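Local coordinates for 2-aminomuconate 6-semialdehyde dehydrogenase (Burkholderia cenocepacia, PDB 4U3W), which probably catalyses the NAD+-dependent oxidation of 2-aminomuconate 6-semialdehyde to 2-aminomuconate, as a member of the aldehyde dehydrogenase family, at residues R21-H26 against L50-A56; R98-F102 against L207-V211. All blocks are in the same frame, centred on the assembly; numbering follows the deposited sequence.

Interaction 1. Residues R21-H26 against L50-A56; sequences RQLLRH and LADVCEA
Leu24 and Val53 lie side by side on the buried face of the pairing, where Leu24 CD1 comes within 4.3 Å of Val53 CG2 and Leu24 CG leans on the methyl of Ala51. Leu23 occupies the other face. With chi1 at 179° the Leu23 side chain swings away from its own N, and Leu23 CD1 comes to 3.7 Å from Cys54 SG. Between the two faces runs a parallel ladder, Leu23 paired with Asp52 and Leu24 with Val53, and Leu24 is bonded through both its N and its O: Leu24 N gives to Asp52 O at 2.9 Å, while Cys54 N gives to Leu24 O. A third bond, Asp52 N to Gln22 O, extends the ladder toward the N-terminus. These are the two inner strands of a four-stranded mixed sheet, flanked by 31-33 and 38-42; against the latter, a classic beta bulge sets two residues, Leu50 and Ala51, opposite the single Asn41. Further along, the His26 ring reaches over the end of strand 49-54, His26 CE1 lying 3.6 Å from Ala56 CB in the loop that follows and His26 NE2 3.4 Å from Cys54 CB; ND1 is bonded to His226 N and NE2 to Ser35 OG. At the opposite end Asp52 OD2 rests 3.3 Å from Arg21 CD, against the aliphatic part of the arginine, and Lys49 forms the salt bridge to OD1.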
# COMPACT_ATOMS: atom_id res chain seq x y z
N ARG A 21 37.84 -37.66 14.10
CA ARG A 21 37.20 -37.07 12.92
C ARG A 21 35.94 -36.27 13.28
O ARG A 21 35.04 -36.76 13.98
CB ARG A 21 36.83 -38.17 11.90
CG ARG A 21 35.83 -37.70 10.80
CD ARG A 21 35.45 -38.78 9.78
NE ARG A 21 34.56 -39.82 10.31
CZ ARG A 21 34.14 -40.86 9.59
NH1 ARG A 21 34.54 -40.98 8.33
NH2 ARG A 21 33.34 -41.78 10.13
N GLN A 22 35.87 -35.03 12.82
CA GLN A 22 34.59 -34.36 12.83
C GLN A 22 33.98 -34.72 11.49
O GLN A 22 34.63 -34.55 10.44
CB GLN A 22 34.69 -32.83 12.99
CG GLN A 22 33.27 -32.21 13.22
CD GLN A 22 33.19 -30.66 13.36
OE1 GLN A 22 34.07 -29.90 12.91
NE2 GLN A 22 32.11 -30.21 13.98
N LEU A 23 32.74 -35.20 11.51
CA LEU A 23 32.06 -35.51 10.26
C LEU A 23 30.84 -34.63 10.21
O LEU A 23 30.02 -34.67 11.13
CB LEU A 23 31.66 -37.01 10.17
CG LEU A 23 30.92 -37.49 8.92
CD1 LEU A 23 31.88 -37.41 7.74
CD2 LEU A 23 30.37 -38.98 9.06
N LEU A 24 30.73 -33.84 9.14
CA LEU A 24 29.59 -32.97 8.90
C LEU A 24 28.58 -33.71 8.02
O LEU A 24 28.86 -34.03 6.85
CB LEU A 24 30.01 -31.64 8.26
CG LEU A 24 31.03 -30.80 9.07
CD1 LEU A 24 31.30 -29.46 8.39
CD2 LEU A 24 30.53 -30.54 10.47
N ARG A 25 27.44 -33.97 8.62
CA ARG A 25 26.36 -34.75 8.02
C ARG A 25 25.25 -33.86 7.43
O ARG A 25 25.13 -32.66 7.79
CB ARG A 25 25.78 -35.71 9.07
CG ARG A 25 26.78 -36.82 9.57
CD ARG A 25 26.12 -37.63 10.71
NE ARG A 25 27.02 -38.66 11.25
CZ ARG A 25 27.95 -38.43 12.17
NH1 ARG A 25 28.09 -37.20 12.68
NH2 ARG A 25 28.71 -39.45 12.61
N HIS A 26 24.50 -34.44 6.49
CA HIS A 26 23.28 -33.87 5.98
C HIS A 26 22.23 -33.88 7.09
O HIS A 26 22.36 -34.64 8.06
CB HIS A 26 22.72 -34.65 4.75
CG HIS A 26 23.79 -35.04 3.78
ND1 HIS A 26 24.47 -34.12 3.02
CD2 HIS A 26 24.32 -36.27 3.49
CE1 HIS A 26 25.41 -34.75 2.31
NE2 HIS A 26 25.31 -36.06 2.55
N LEU A 50 39.91 -29.31 8.81
CA LEU A 50 39.00 -28.96 9.91
C LEU A 50 37.96 -30.07 10.17
O LEU A 50 37.55 -30.30 11.31
CB LEU A 50 38.24 -27.66 9.60
CG LEU A 50 39.13 -26.41 9.35
CD1 LEU A 50 38.29 -25.30 8.74
CD2 LEU A 50 39.76 -26.00 10.63
N ALA A 51 37.58 -30.77 9.10
CA ALA A 51 36.53 -31.79 9.14
C ALA A 51 36.46 -32.55 7.85
O ALA A 51 37.04 -32.12 6.82
CB ALA A 51 35.14 -31.12 9.41
N ASP A 52 35.75 -33.67 7.88
CA ASP A 52 35.26 -34.31 6.66
C ASP A 52 33.77 -33.97 6.48
O ASP A 52 33.03 -33.94 7.45
CB ASP A 52 35.42 -35.83 6.70
CG ASP A 52 36.87 -36.25 6.84
OD1 ASP A 52 37.64 -36.06 5.87
OD2 ASP A 52 37.23 -36.73 7.93
N VAL A 53 33.36 -33.79 5.23
CA VAL A 53 32.01 -33.32 4.88
C VAL A 53 31.39 -34.40 4.01
O VAL A 53 32.02 -34.86 3.04
CB VAL A 53 32.05 -32.00 4.10
CG1 VAL A 53 30.66 -31.39 3.99
CG2 VAL A 53 33.01 -30.95 4.78
N CYS A 54 30.18 -34.83 4.34
CA CYS A 54 29.52 -35.82 3.49
C CYS A 54 29.11 -35.21 2.14
O CYS A 54 28.67 -34.06 2.06
CB CYS A 54 28.28 -36.39 4.22
SG CYS A 54 28.76 -37.32 5.68
N GLU A 55 29.13 -36.00 1.09
CA GLU A 55 28.75 -35.51 -0.24
C GLU A 55 27.42 -36.11 -0.72
O GLU A 55 27.35 -37.35 -0.95
CB GLU A 55 29.85 -35.87 -1.24
CG GLU A 55 29.54 -35.54 -2.69
CD GLU A 55 29.78 -34.04 -3.01
OE1 GLU A 55 30.76 -33.44 -2.52
OE2 GLU A 55 28.93 -33.47 -3.70
N ALA A 56 26.39 -35.30 -0.94
CA ALA A 56 25.08 -35.91 -1.33
C ALA A 56 25.00 -36.27 -2.84
O ALA A 56 25.24 -35.42 -3.71
CB ALA A 56 23.93 -34.96 -0.98

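Interaction 2. Residues R98-F102 against L207-V211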
# COMPACT_ATOMS: atom_id res chain seq x y z
N ARG A 98 23.65 -20.17 21.26
CA ARG A 98 24.92 -20.75 20.88
C ARG A 98 25.79 -19.75 20.12
O ARG A 98 26.53 -20.14 19.22
CB ARG A 98 24.69 -22.03 20.05
CG ARG A 98 23.91 -23.12 20.83
CD ARG A 98 23.68 -24.37 19.99
NE ARG A 98 24.93 -25.09 19.72
CZ ARG A 98 24.94 -26.18 18.95
NH1 ARG A 98 23.80 -26.58 18.44
NH2 ARG A 98 26.06 -26.82 18.68
N PHE A 99 25.69 -18.47 20.48
CA PHE A 99 26.28 -17.40 19.67
C PHE A 99 27.77 -17.60 19.46
O PHE A 99 28.26 -17.54 18.32
CB PHE A 99 25.97 -16.02 20.30
CG PHE A 99 26.41 -14.83 19.46
CD1 PHE A 99 27.71 -14.35 19.56
CD2 PHE A 99 25.51 -14.14 18.66
CE1 PHE A 99 28.11 -13.20 18.82
CE2 PHE A 99 25.91 -13.00 17.92
CZ PHE A 99 27.20 -12.56 17.98
N ASP A 100 28.51 -17.89 20.54
CA ASP A 100 29.95 -18.06 20.40
C ASP A 100 30.37 -19.27 19.54
O ASP A 100 31.40 -19.23 18.86
CB ASP A 100 30.61 -18.17 21.77
CG ASP A 100 30.61 -16.85 22.53
OD1 ASP A 100 30.23 -15.80 21.96
OD2 ASP A 100 31.00 -16.85 23.71
N GLU A 101 29.62 -20.37 19.60
CA GLU A 101 29.87 -21.49 18.70
C GLU A 101 29.69 -21.10 17.24
O GLU A 101 30.40 -21.58 16.39
CB GLU A 101 28.91 -22.66 18.99
CG GLU A 101 29.24 -23.49 20.19
CD GLU A 101 28.27 -24.64 20.33
OE1 GLU A 101 28.40 -25.62 19.57
OE2 GLU A 101 27.34 -24.54 21.16
N PHE A 102 28.63 -20.33 16.95
CA PHE A 102 28.37 -19.94 15.57
C PHE A 102 29.51 -19.08 15.07
O PHE A 102 30.00 -19.27 13.95
CB PHE A 102 27.04 -19.18 15.45
CG PHE A 102 25.86 -20.10 15.22
CD1 PHE A 102 25.19 -20.71 16.29
CD2 PHE A 102 25.45 -20.40 13.93
CE1 PHE A 102 24.14 -21.59 16.05
CE2 PHE A 102 24.39 -21.31 13.68
CZ PHE A 102 23.74 -21.89 14.72
N LEU A 207 25.47 -26.08 12.04
CA LEU A 207 25.03 -25.67 13.38
C LEU A 207 23.61 -25.19 13.31
O LEU A 207 22.79 -25.42 14.24
CB LEU A 207 25.95 -24.54 13.93
CG LEU A 207 27.35 -25.01 14.30
CD1 LEU A 207 28.13 -23.85 14.91
CD2 LEU A 207 27.22 -26.13 15.30
N LEU A 208 23.27 -24.52 12.20
CA LEU A 208 21.86 -24.07 12.04
C LEU A 208 20.89 -25.29 12.02
O LEU A 208 19.81 -25.28 12.64
CB LEU A 208 21.69 -23.20 10.79
CG LEU A 208 20.27 -22.65 10.55
CD1 LEU A 208 19.86 -21.74 11.72
CD2 LEU A 208 20.16 -21.83 9.24
N ALA A 209 21.28 -26.34 11.31
CA ALA A 209 20.49 -27.58 11.34
C ALA A 209 20.33 -28.11 12.77
O ALA A 209 19.25 -28.57 13.11
CB ALA A 209 21.18 -28.69 10.42
N GLU A 210 21.40 -28.09 13.59
CA GLU A 210 21.29 -28.53 14.99
C GLU A 210 20.28 -27.70 15.76
O GLU A 210 19.50 -28.22 16.60
CB GLU A 210 22.66 -28.44 15.69
CG GLU A 210 23.68 -29.38 15.08
CD GLU A 210 25.02 -29.37 15.79
OE1 GLU A 210 25.10 -28.86 16.93
OE2 GLU A 210 26.00 -29.90 15.21
N VAL A 211 20.26 -26.40 15.49
CA VAL A 211 19.28 -25.53 16.14
C VAL A 211 17.85 -25.89 15.70
O VAL A 211 16.94 -26.01 16.55
CB VAL A 211 19.58 -24.01 15.88
CG1 VAL A 211 18.38 -23.14 16.38
CG2 VAL A 211 20.85 -23.62 16.64
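Arg98 reaches across to Glu210 with both terminal nitrogens, and the two bonds converge on a single oxygen: Arg98 NH2 to Glu210 OE1 is 2.9 Å and Arg98 NH1 to the same OE1 is 3.0 Å. The grip is end-on. OE1 lies almost exactly in the guanidinium plane, but the two groups are not coplanar, the carboxylate being turned 29° from the guanidinium. NH2 meets OE1 nearly along its C-O axis, whereas NH1 arrives on the anti side by a more bent path (N-H...O 140°). The other edge of the same guanidinium serves Glu101, one turn along its own segment, in a side-on pairing with one bond to each oxygen: Arg98 NE to Glu101 OE2 at 2.9 Å and Arg98 NH2 to Glu101 OE1 at 2.8 Å. The Glu101 carboxylate is tilted, NE coming to OE2 from above its plane. Both of these are straighter than the bonds to Glu210, and NH2 is shared between the two acids. This is a salt-bridge network joining two helices of the aldehyde dehydrogenase fold, with Arg98 at the N-cap position of helix 99-110 and Glu210 on helix 203-214. A bend at chi3 (69°) turns the otherwise extended arginine chain so that its flat end lies between the carboxylates; the positive charge probably eases the proximity of the two acids. Beside this polar bridge the apolar part begins with Leu207, whose CD2 is 3.6 Å from Arg98 NH2 and whose CD1 approaches Glu101 O. Leu207 CB sits over one face of the Phe102 ring in a CH-pi contact, 3.9 Å from the centroid, and Val211 CG2 meets the edge of that ring at CZ, 3.9 Å away. Ile95 and Ile122 also touch Phe102.

In the fold
Interactions 1 and 2 lie one after the other along the chain, on the same side of the chain's centre, with their own centres 16 Å apart. Their nearest atoms are about 6 Å apart, so they do not touch directly. The four-stranded sheet of interaction 1 nevertheless borders helix 203-214: Phe32, on the strand beside 23-28, touches Arg25 in interaction 1 and both Ala209 and Glu210 in interaction 2. Pro202, just before that helix, packs on Leu24. A magnesium ion, probably the one held by Leu42 and Glu200, lies about 6 Å from the side chain of Leu50, near the edge of interaction 1.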